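Local coordinates for single-stranded DNA-binding protein WHY1, chloroplastic (Arabidopsis thaliana, PDB 4KOO) that binds single-stranded DNA in chloroplasts and the nucleus, guards the plastid genome against illegitimate recombination and modulates telomere length, at residues 75-78 with 79-83; 59-62 with 63-66; 92-95 with 96-99. All coordinates share one frame; numbering follows the deposited sequence.

Contact 1 of 3, residues 75-78 with 79-83; sequences IGTL and VSLGP
L81 folds back onto the last turn of helix 72-79 and lies over the carbonyls of T77 and L78. L81 CB sits 3.7 Å from L78 O. L81 CG then rests 3.4 Å from T77 O. At the tip the two methyls part company: CD2 stays by T77 O, while L81 CD1 meets the methyl CD2 of L78 at 4.2 Å. The L78 and L81 side chains run side by side and point the same way. This is an apolar pairing three residues apart, made where the chain leaves the helix.

The backbone shows the same ending. V79 N still makes a straight bond of 2.8 Å to I75 O. S80 is the first residue to leave helical angles. Its N bonds to T77 O and only weakly to G76 O. L81 N reaches L78 O in a long, weak bond.

The S80 hydroxyl adds a second, shorter bond to the same G76 O. S80 OG stands between the backbone N and the carbonyl carbon (chi1 60°), which turns it back to donate to G76 O at 2.7 Å. A water bridges S80 OG and T77 O, donating to both; its oxygen is 2.9 Å from S80 OG. V79 CG2 also rests against G76 O, and V79 CG1 meets I75 CG2 obliquely.

The helix end packs among several elements of its own chain. I75, L78 and V79 pack on helix 141-158. T77, L78 and L81 touch strand 87-91, while I75 and L78 also reach L70 of strand 66-70. T77 and S80 face A142 and A145 of a second subunit, whose R141 bonds to S80 O, so this helix end belongs to the homotetramer interface.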
ATOM      1  N   ILE A  75      -8.747   5.899 -13.464  1.00 11.01           N
ATOM      2  CA  ILE A  75      -8.373   4.884 -12.486  1.00 10.24           C
ATOM      3  C   ILE A  75      -9.028   5.184 -11.123  1.00 11.92           C
ATOM      4  O   ILE A  75      -9.467   4.282 -10.419  1.00 14.10           O
ATOM      5  CB  ILE A  75      -6.849   4.781 -12.373  1.00 10.50           C
ATOM      6  CG1 ILE A  75      -6.251   4.327 -13.700  1.00 13.26           C
ATOM      7  CG2 ILE A  75      -6.467   3.846 -11.275  1.00 12.23           C
ATOM      8  CD1 ILE A  75      -4.781   4.719 -13.821  1.00 14.89           C
ATOM      9  N   GLY A  76      -9.128   6.451 -10.774  1.00 11.34           N
ATOM     10  CA  GLY A  76      -9.849   6.864  -9.599  1.00 11.59           C
ATOM     11  C   GLY A  76     -11.278   6.395  -9.591  1.00 11.00           C
ATOM     12  O   GLY A  76     -11.785   5.916  -8.573  1.00 10.43           O
ATOM     13  N   THR A  77     -11.952   6.506 -10.737  1.00 12.39           N
ATOM     14  CA  THR A  77     -13.291   5.978 -10.868  1.00 13.99           C
ATOM     15  C   THR A  77     -13.319   4.497 -10.588  1.00 15.05           C
ATOM     16  O   THR A  77     -14.178   4.020  -9.844  1.00 13.39           O
ATOM     17  CB  THR A  77     -13.851   6.229 -12.296  1.00 15.29           C
ATOM     18  OG1 THR A  77     -14.021   7.631 -12.506  1.00 14.38           O
ATOM     19  CG2 THR A  77     -15.124   5.485 -12.536  1.00 17.83           C
ATOM     20  N   LEU A  78     -12.386   3.762 -11.194  1.00 11.33           N
ATOM     21  CA  LEU A  78     -12.363   2.309 -11.093  1.00 11.03           C
ATOM     22  C   LEU A  78     -12.084   1.825  -9.671  1.00 11.21           C
ATOM     23  O   LEU A  78     -12.743   0.887  -9.154  1.00 15.02           O
ATOM     24  CB  LEU A  78     -11.334   1.733 -12.087  1.00 10.89           C
ATOM     25  CG  LEU A  78     -11.770   1.753 -13.550  1.00 11.66           C
ATOM     26  CD1 LEU A  78     -10.657   1.473 -14.544  1.00 16.88           C
ATOM     27  CD2 LEU A  78     -12.889   0.768 -13.749  1.00 16.61           C
ATOM     28  N   VAL A  79     -11.124   2.453  -9.014  1.00 13.45           N
ATOM     29  CA  VAL A  79     -10.801   2.025  -7.660  1.00 11.03           C
ATOM     30  C   VAL A  79     -11.899   2.393  -6.622  1.00 14.44           C
ATOM     31  O   VAL A  79     -11.927   1.845  -5.532  1.00 15.89           O
ATOM     32  CB  VAL A  79      -9.410   2.437  -7.213  1.00 12.03           C
ATOM     33  CG1 VAL A  79      -8.344   1.881  -8.152  1.00 16.16           C
ATOM     34  CG2 VAL A  79      -9.240   3.947  -7.083  1.00 15.31           C
ATOM     35  N   SER A  80     -12.766   3.321  -6.953  1.00 14.27           N
ATOM     36  CA  SER A  80     -13.770   3.775  -5.994  1.00 19.10           C
ATOM     37  C   SER A  80     -15.160   3.254  -6.312  1.00 17.99           C
ATOM     38  O   SER A  80     -16.122   3.638  -5.649  1.00 16.64           O
ATOM     39  CB  SER A  80     -13.778   5.308  -5.832  1.00 13.66           C
ATOM     40  OG  SER A  80     -14.041   5.990  -7.027  1.00 16.23           O
ATOM     41  N   LEU A  81     -15.267   2.385  -7.302  1.00 14.78           N
ATOM     42  CA  LEU A  81     -16.567   1.845  -7.687  1.00 17.18           C
ATOM     43  C   LEU A  81     -17.176   1.023  -6.568  1.00 25.28           C
ATOM     44  O   LEU A  81     -16.476   0.309  -5.829  1.00 20.80           O
ATOM     45  CB  LEU A  81     -16.450   0.919  -8.883  1.00 19.67           C
ATOM     46  CG  LEU A  81     -16.299   1.426 -10.282  1.00 21.24           C
ATOM     47  CD1 LEU A  81     -16.123   0.230 -11.155  1.00 22.75           C
ATOM     48  CD2 LEU A  81     -17.490   2.299 -10.738  1.00 21.62           C
ATOM     49  N   GLY A  82     -18.491   1.108  -6.455  1.00 20.62           N
ATOM     50  CA  GLY A  82     -19.232   0.194  -5.603  1.00 23.49           C
ATOM     51  C   GLY A  82     -19.050  -1.210  -6.154  1.00 18.24           C
ATOM     52  O   GLY A  82     -18.690  -1.404  -7.307  1.00 23.44           O
ATOM     53  N   PRO A  83     -19.309  -2.227  -5.330  1.00 31.08           N
ATOM     54  CA  PRO A  83     -19.018  -3.607  -5.754  1.00 31.38           C
ATOM     55  C   PRO A  83     -19.709  -4.080  -7.042  1.00 33.87           C
ATOM     56  O   PRO A  83     -19.136  -4.923  -7.760  1.00 27.98           O
ATOM     57  CB  PRO A  83     -19.458  -4.436  -4.539  1.00 35.05           C
ATOM     58  CG  PRO A  83     -19.250  -3.513  -3.375  1.00 38.26           C
ATOM     59  CD  PRO A  83     -19.654  -2.143  -3.901  1.00 39.66           C
TER
HETATM   60  O   HOH W   1     -16.246   5.520  -8.820  1.00 21.27           O

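Contact 2 of 3, residues 59-62 with 63-66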
ATOM      1  N   GLN A  59      -5.025 -18.097 -29.454  1.00 53.08           N
ATOM      2  CA  GLN A  59      -4.172 -17.161 -30.167  1.00 49.67           C
ATOM      3  C   GLN A  59      -5.068 -15.968 -30.462  1.00 31.92           C
ATOM      4  O   GLN A  59      -6.285 -16.129 -30.560  1.00 36.90           O
ATOM      5  CB  GLN A  59      -3.644 -17.761 -31.470  1.00 54.43           C
ATOM      6  CG  GLN A  59      -2.207 -18.268 -31.389  1.00 66.81           C
ATOM      7  CD  GLN A  59      -1.715 -18.831 -32.709  1.00 75.50           C
ATOM      8  OE1 GLN A  59      -0.709 -18.373 -33.258  1.00 77.44           O
ATOM      9  NE2 GLN A  59      -2.424 -19.831 -33.228  1.00 80.91           N
ATOM     10  N   TYR A  60      -4.468 -14.793 -30.616  1.00 35.68           N
ATOM     11  CA  TYR A  60      -5.234 -13.566 -30.832  1.00 32.10           C
ATOM     12  C   TYR A  60      -4.583 -12.754 -31.932  1.00 26.74           C
ATOM     13  O   TYR A  60      -3.380 -12.804 -32.113  1.00 32.13           O
ATOM     14  CB  TYR A  60      -5.300 -12.773 -29.518  1.00 27.84           C
ATOM     15  CG  TYR A  60      -5.818 -13.634 -28.392  1.00 22.81           C
ATOM     16  CD1 TYR A  60      -7.178 -13.728 -28.141  1.00 24.78           C
ATOM     17  CD2 TYR A  60      -4.955 -14.399 -27.620  1.00 24.70           C
ATOM     18  CE1 TYR A  60      -7.662 -14.537 -27.142  1.00 26.06           C
ATOM     19  CE2 TYR A  60      -5.431 -15.217 -26.617  1.00 23.94           C
ATOM     20  CZ  TYR A  60      -6.788 -15.277 -26.373  1.00 24.60           C
ATOM     21  OH  TYR A  60      -7.308 -16.078 -25.370  1.00 26.93           O
ATOM     22  N   ASP A  61      -5.383 -11.981 -32.652  1.00 33.46           N
ATOM     23  CA  ASP A  61      -4.857 -11.198 -33.749  1.00 29.36           C
ATOM     24  C   ASP A  61      -4.598  -9.751 -33.347  1.00 25.96           C
ATOM     25  O   ASP A  61      -5.502  -8.928 -33.389  1.00 26.14           O
ATOM     26  CB  ASP A  61      -5.834 -11.275 -34.923  1.00 31.12           C
ATOM     27  CG  ASP A  61      -5.285 -10.647 -36.189  1.00 39.71           C
ATOM     28  OD1 ASP A  61      -4.195 -10.022 -36.141  1.00 35.38           O
ATOM     29  OD2 ASP A  61      -5.979 -10.772 -37.232  1.00 37.78           O
ATOM     30  N   TRP A  62      -3.364  -9.450 -32.970  1.00 27.16           N
ATOM     31  CA  TRP A  62      -3.013  -8.140 -32.433  1.00 28.87           C
ATOM     32  C   TRP A  62      -2.940  -7.072 -33.520  1.00 34.23           C
ATOM     33  O   TRP A  62      -2.888  -5.870 -33.219  1.00 29.47           O
ATOM     34  CB  TRP A  62      -1.731  -8.218 -31.578  1.00 29.48           C
ATOM     35  CG  TRP A  62      -1.941  -9.041 -30.331  1.00 34.33           C
ATOM     36  CD1 TRP A  62      -1.602 -10.354 -30.140  1.00 33.15           C
ATOM     37  CD2 TRP A  62      -2.587  -8.615 -29.112  1.00 29.06           C
ATOM     38  NE1 TRP A  62      -2.003 -10.771 -28.883  1.00 29.09           N
ATOM     39  CE2 TRP A  62      -2.595  -9.720 -28.231  1.00 29.08           C
ATOM     40  CE3 TRP A  62      -3.150  -7.407 -28.685  1.00 30.72           C
ATOM     41  CZ2 TRP A  62      -3.143  -9.652 -26.953  1.00 27.73           C
ATOM     42  CZ3 TRP A  62      -3.696  -7.342 -27.415  1.00 21.54           C
ATOM     43  CH2 TRP A  62      -3.691  -8.456 -26.565  1.00 25.90           C
ATOM     44  N   SER A  63      -2.988  -7.501 -34.782  1.00 34.11           N
ATOM     45  CA  SER A  63      -3.102  -6.562 -35.889  1.00 32.26           C
ATOM     46  C   SER A  63      -4.528  -6.023 -35.962  1.00 28.05           C
ATOM     47  O   SER A  63      -4.781  -5.007 -36.596  1.00 37.26           O
ATOM     48  CB  SER A  63      -2.720  -7.234 -37.232  1.00 29.16           C
ATOM     49  OG  SER A  63      -3.826  -7.989 -37.738  1.00 34.36           O
ATOM     50  N   LYS A  64      -5.473  -6.706 -35.329  1.00 27.21           N
ATOM     51  CA  LYS A  64      -6.835  -6.194 -35.228  1.00 29.77           C
ATOM     52  C   LYS A  64      -7.165  -5.555 -33.848  1.00 24.75           C
ATOM     53  O   LYS A  64      -8.333  -5.429 -33.492  1.00 25.73           O
ATOM     54  CB  LYS A  64      -7.835  -7.315 -35.526  1.00 33.24           C
ATOM     55  CG  LYS A  64      -7.669  -7.895 -36.944  1.00 36.48           C
ATOM     56  CD  LYS A  64      -8.829  -8.813 -37.329  1.00 34.11           C
ATOM     57  CE  LYS A  64      -8.664  -9.327 -38.759  1.00 49.54           C
ATOM     58  NZ  LYS A  64      -9.646 -10.388 -39.083  1.00 55.04           N
ATOM     59  N   LYS A  65      -6.144  -5.175 -33.095  1.00 26.44           N
ATOM     60  CA  LYS A  65      -6.338  -4.734 -31.712  1.00 22.15           C
ATOM     61  C   LYS A  65      -6.969  -3.343 -31.663  1.00 28.61           C
ATOM     62  O   LYS A  65      -6.829  -2.537 -32.591  1.00 21.56           O
ATOM     63  CB  LYS A  65      -5.008  -4.722 -30.973  1.00 21.91           C
ATOM     64  CG  LYS A  65      -4.137  -3.580 -31.335  1.00 23.47           C
ATOM     65  CD  LYS A  65      -2.773  -3.668 -30.685  1.00 29.11           C
ATOM     66  CE  LYS A  65      -1.957  -2.453 -31.019  1.00 24.85           C
ATOM     67  NZ  LYS A  65      -0.611  -2.607 -30.390  1.00 37.38           N
ATOM     68  N   GLN A  66      -7.702  -3.081 -30.592  1.00 21.21           N
ATOM     69  CA  GLN A  66      -8.177  -1.736 -30.301  1.00 19.79           C
ATOM     70  C   GLN A  66      -7.640  -1.364 -28.926  1.00 18.64           C
ATOM     71  O   GLN A  66      -7.518  -2.228 -28.048  1.00 16.09           O
ATOM     72  CB  GLN A  66      -9.691  -1.684 -30.281  1.00 21.84           C
ATOM     73  CG  GLN A  66     -10.353  -2.042 -31.602  1.00 22.75           C
ATOM     74  CD  GLN A  66     -10.049  -1.065 -32.744  1.00 24.17           C
ATOM     75  OE1 GLN A  66      -9.528   0.057 -32.557  1.00 22.91           O
ATOM     76  NE2 GLN A  66     -10.332  -1.523 -33.964  1.00 30.08           N
TER
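D61 and S63 are joined by an Asx turn that opens a short 3-10 turn, just before strand 66-70 of the Whirly fold. D61 CG stands anti to the backbone N (chi1 -172°), which carries the carboxylate forward along the chain.

S63 comes first and grips one oxygen twice. Its OG donates to D61 OD1 at 2.6 Å, on the syn side of the carboxylate. Its N donates to the same oxygen at 3.1 Å. Both donors come from the same face of the carboxylate plane. Two bonds on OD1 should hold this group against turning.

K64 follows. Its N closes the turn on D61 O at 2.9 Å. Its extended side chain crosses the carboxylate obliquely, with CG 3.3 Å from D61 OD2 and CE close by. NZ stops 4.1 Å from OD2, beyond a salt bridge, though the opposite charges probably still attract. The K64 side chain also touches P53 of strand 39-53.

K65 N makes a weak bond to W62 O. The K65 side chain crosses that of W62 at about a right angle, and its NZ bonds to Q50 OE1. Q66 then enters strand 66-70, pairing its backbone with F51.

W62 itself packs on Q50 and A52 of strand 39-53 and on A21 and T23 of strand 20-33. A21 belongs to the region required, by similarity, for single-stranded DNA binding. W62 NE1 and Y60 N bind sulfonate oxygens of a MES molecule, probably from the crystallisation liquor.

Where the two side chains meet, K65 CB approaches W62 CE3 of the indole at 4.0 Å. K65 CG lies 3.2 Å from W62 O.

Contact 3 of 3, residues 92-95 with 96-99; sequences DPFK and GKSD
F94 meets D99 side by side, the two side chains pointing the same way. D99 CB lies 3.7 Å from F94 CD2, and the ring and carboxylate planes are 75° apart. K97 crosses F94 obliquely. Its chain bends at chi3, and K97 NZ comes to 3.8 Å from F94 CD1 and still nearer P93 O. K97 N donates to F94 O at 2.8 Å, closing a type II turn from F94 to K97. G96 in this turn has positive phi, which favours glycine.

The next shell sets F94 in place. P93 CB lies over the centre of one ring face, 4.2 Å above it. D92 OD1 accepts from F94 N at 2.8 Å, forming an Asx turn within a type I turn from D92 to K95. A water at the ring edge donates to D92 OD1 and D99 O, linking D92 to D99 across the loop. D92 OD2 accepts from G101 N. G96 N is bound by E100 OE2, and P93 and F94 rest on V103 of strand 103-111.

Replacing F94 by an alanine would remove the ring, and P93 CB and D99 CB would probably lose their shared partner.

This surface loop holds the start of a predicted nuclear localization signal. Its acids D92 and E100 accept backbone N-H groups, and the D99-K102 ion pair is long and weak. That is consistent with shaping by turns rather than paired charges.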
ATOM      1  N   ASP A  92     -12.071  10.740 -27.233  1.00 19.23           N
ATOM      2  CA  ASP A  92     -11.668  11.081 -28.608  1.00 22.07           C
ATOM      3  C   ASP A  92     -10.145  11.155 -28.630  1.00 20.12           C
ATOM      4  O   ASP A  92      -9.580  12.073 -28.045  1.00 26.83           O
ATOM      5  CB  ASP A  92     -12.258  12.439 -28.985  1.00 22.00           C
ATOM      6  CG  ASP A  92     -11.784  12.932 -30.359  1.00 23.36           C
ATOM      7  OD1 ASP A  92     -10.862  12.316 -30.938  1.00 21.47           O
ATOM      8  OD2 ASP A  92     -12.360  13.945 -30.814  1.00 25.86           O
ATOM      9  N   PRO A  93      -9.472  10.188 -29.275  1.00 20.99           N
ATOM     10  CA  PRO A  93      -8.003  10.160 -29.214  1.00 25.37           C
ATOM     11  C   PRO A  93      -7.329  11.406 -29.781  1.00 29.72           C
ATOM     12  O   PRO A  93      -6.169  11.665 -29.477  1.00 34.60           O
ATOM     13  CB  PRO A  93      -7.640   8.927 -30.045  1.00 28.23           C
ATOM     14  CG  PRO A  93      -8.816   8.666 -30.899  1.00 25.40           C
ATOM     15  CD  PRO A  93      -9.985   9.038 -30.028  1.00 23.50           C
ATOM     16  N   PHE A  94      -8.057  12.176 -30.583  1.00 29.30           N
ATOM     17  CA  PHE A  94      -7.480  13.336 -31.249  1.00 28.39           C
ATOM     18  C   PHE A  94      -8.146  14.612 -30.773  1.00 31.05           C
ATOM     19  O   PHE A  94      -8.193  15.606 -31.486  1.00 33.89           O
ATOM     20  CB  PHE A  94      -7.547  13.160 -32.773  1.00 28.13           C
ATOM     21  CG  PHE A  94      -6.863  11.910 -33.250  1.00 29.73           C
ATOM     22  CD1 PHE A  94      -5.502  11.748 -33.075  1.00 36.53           C
ATOM     23  CD2 PHE A  94      -7.571  10.886 -33.834  1.00 31.58           C
ATOM     24  CE1 PHE A  94      -4.878  10.603 -33.478  1.00 37.01           C
ATOM     25  CE2 PHE A  94      -6.943   9.737 -34.240  1.00 38.36           C
ATOM     26  CZ  PHE A  94      -5.593   9.592 -34.059  1.00 38.58           C
ATOM     27  N   LYS A  95      -8.650  14.591 -29.540  1.00 24.95           N
ATOM     28  CA  LYS A  95      -9.301  15.771 -28.990  1.00 31.71           C
ATOM     29  C   LYS A  95      -8.291  16.903 -28.996  1.00 34.35           C
ATOM     30  O   LYS A  95      -7.143  16.691 -28.666  1.00 28.56           O
ATOM     31  CB  LYS A  95      -9.797  15.532 -27.564  1.00 34.12           C
ATOM     32  CG  LYS A  95     -10.693  16.658 -27.051  1.00 39.66           C
ATOM     33  CD  LYS A  95     -11.457  16.263 -25.786  1.00 60.61           C
ATOM     34  CE  LYS A  95     -12.545  15.213 -26.087  1.00 77.93           C
ATOM     35  NZ  LYS A  95     -13.364  14.789 -24.897  1.00 75.88           N
ATOM     36  N   GLY A  96      -8.720  18.086 -29.409  1.00 44.33           N
ATOM     37  CA  GLY A  96      -7.824  19.221 -29.533  1.00 50.16           C
ATOM     38  C   GLY A  96      -6.865  19.174 -30.714  1.00 43.72           C
ATOM     39  O   GLY A  96      -6.162  20.144 -30.954  1.00 50.52           O
ATOM     40  N   LYS A  97      -6.807  18.057 -31.436  1.00 40.05           N
ATOM     41  CA  LYS A  97      -5.921  17.947 -32.593  1.00 38.83           C
ATOM     42  C   LYS A  97      -6.756  18.095 -33.868  1.00 42.99           C
ATOM     43  O   LYS A  97      -7.945  18.449 -33.800  1.00 38.70           O
ATOM     44  CB  LYS A  97      -5.154  16.628 -32.586  1.00 43.58           C
ATOM     45  CG  LYS A  97      -4.180  16.483 -31.422  1.00 48.88           C
ATOM     46  CD  LYS A  97      -3.390  15.189 -31.553  1.00 53.59           C
ATOM     47  CE  LYS A  97      -3.396  14.388 -30.251  1.00 69.54           C
ATOM     48  NZ  LYS A  97      -2.962  12.977 -30.457  1.00 71.57           N
ATOM     49  N   SER A  98      -6.153  17.852 -35.028  1.00 43.14           N
ATOM     50  CA  SER A  98      -6.851  18.197 -36.261  1.00 47.98           C
ATOM     51  C   SER A  98      -7.856  17.100 -36.630  1.00 39.93           C
ATOM     52  O   SER A  98      -8.858  17.392 -37.269  1.00 46.15           O
ATOM     53  CB  SER A  98      -5.882  18.567 -37.414  1.00 47.06           C
ATOM     54  OG  SER A  98      -5.005  17.509 -37.772  1.00 43.38           O
ATOM     55  N   ASP A  99      -7.622  15.861 -36.184  1.00 43.03           N
ATOM     56  CA  ASP A  99      -8.610  14.790 -36.365  1.00 32.14           C
ATOM     57  C   ASP A  99      -9.667  14.683 -35.247  1.00 26.98           C
ATOM     58  O   ASP A  99     -10.344  13.666 -35.130  1.00 27.02           O
ATOM     59  CB  ASP A  99      -7.929  13.444 -36.546  1.00 37.40           C
ATOM     60  CG  ASP A  99      -7.306  13.297 -37.913  1.00 44.73           C
ATOM     61  OD1 ASP A  99      -7.851  13.911 -38.853  1.00 39.42           O
ATOM     62  OD2 ASP A  99      -6.294  12.570 -38.036  1.00 44.15           O
TER
HETATM   63  O   HOH W   2     -10.829  11.854 -33.474  1.00 22.91           O

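In the fold
The three contacts follow one another along the chain and do not touch. Contact 2 leads into strand 66-70 of one antiparallel sheet. Contact 1 ends the helix that connects this sheet to strand 87-91 of the other. Contact 3 lies in the loop between strands 87-91 and 103-111 of that second sheet. From centre to centre, contact 1 is about 28 Å from contact 2 and 27 Å from contact 3; contacts 2 and 3 are about 24 Å apart, with about 9 Å between nearest atoms. Contact 2 adjoins the region needed, by similarity, for DNA binding, and contact 1 meets another subunit. The side chains of W62 and P93 each lie about 3 Å from a bound MES.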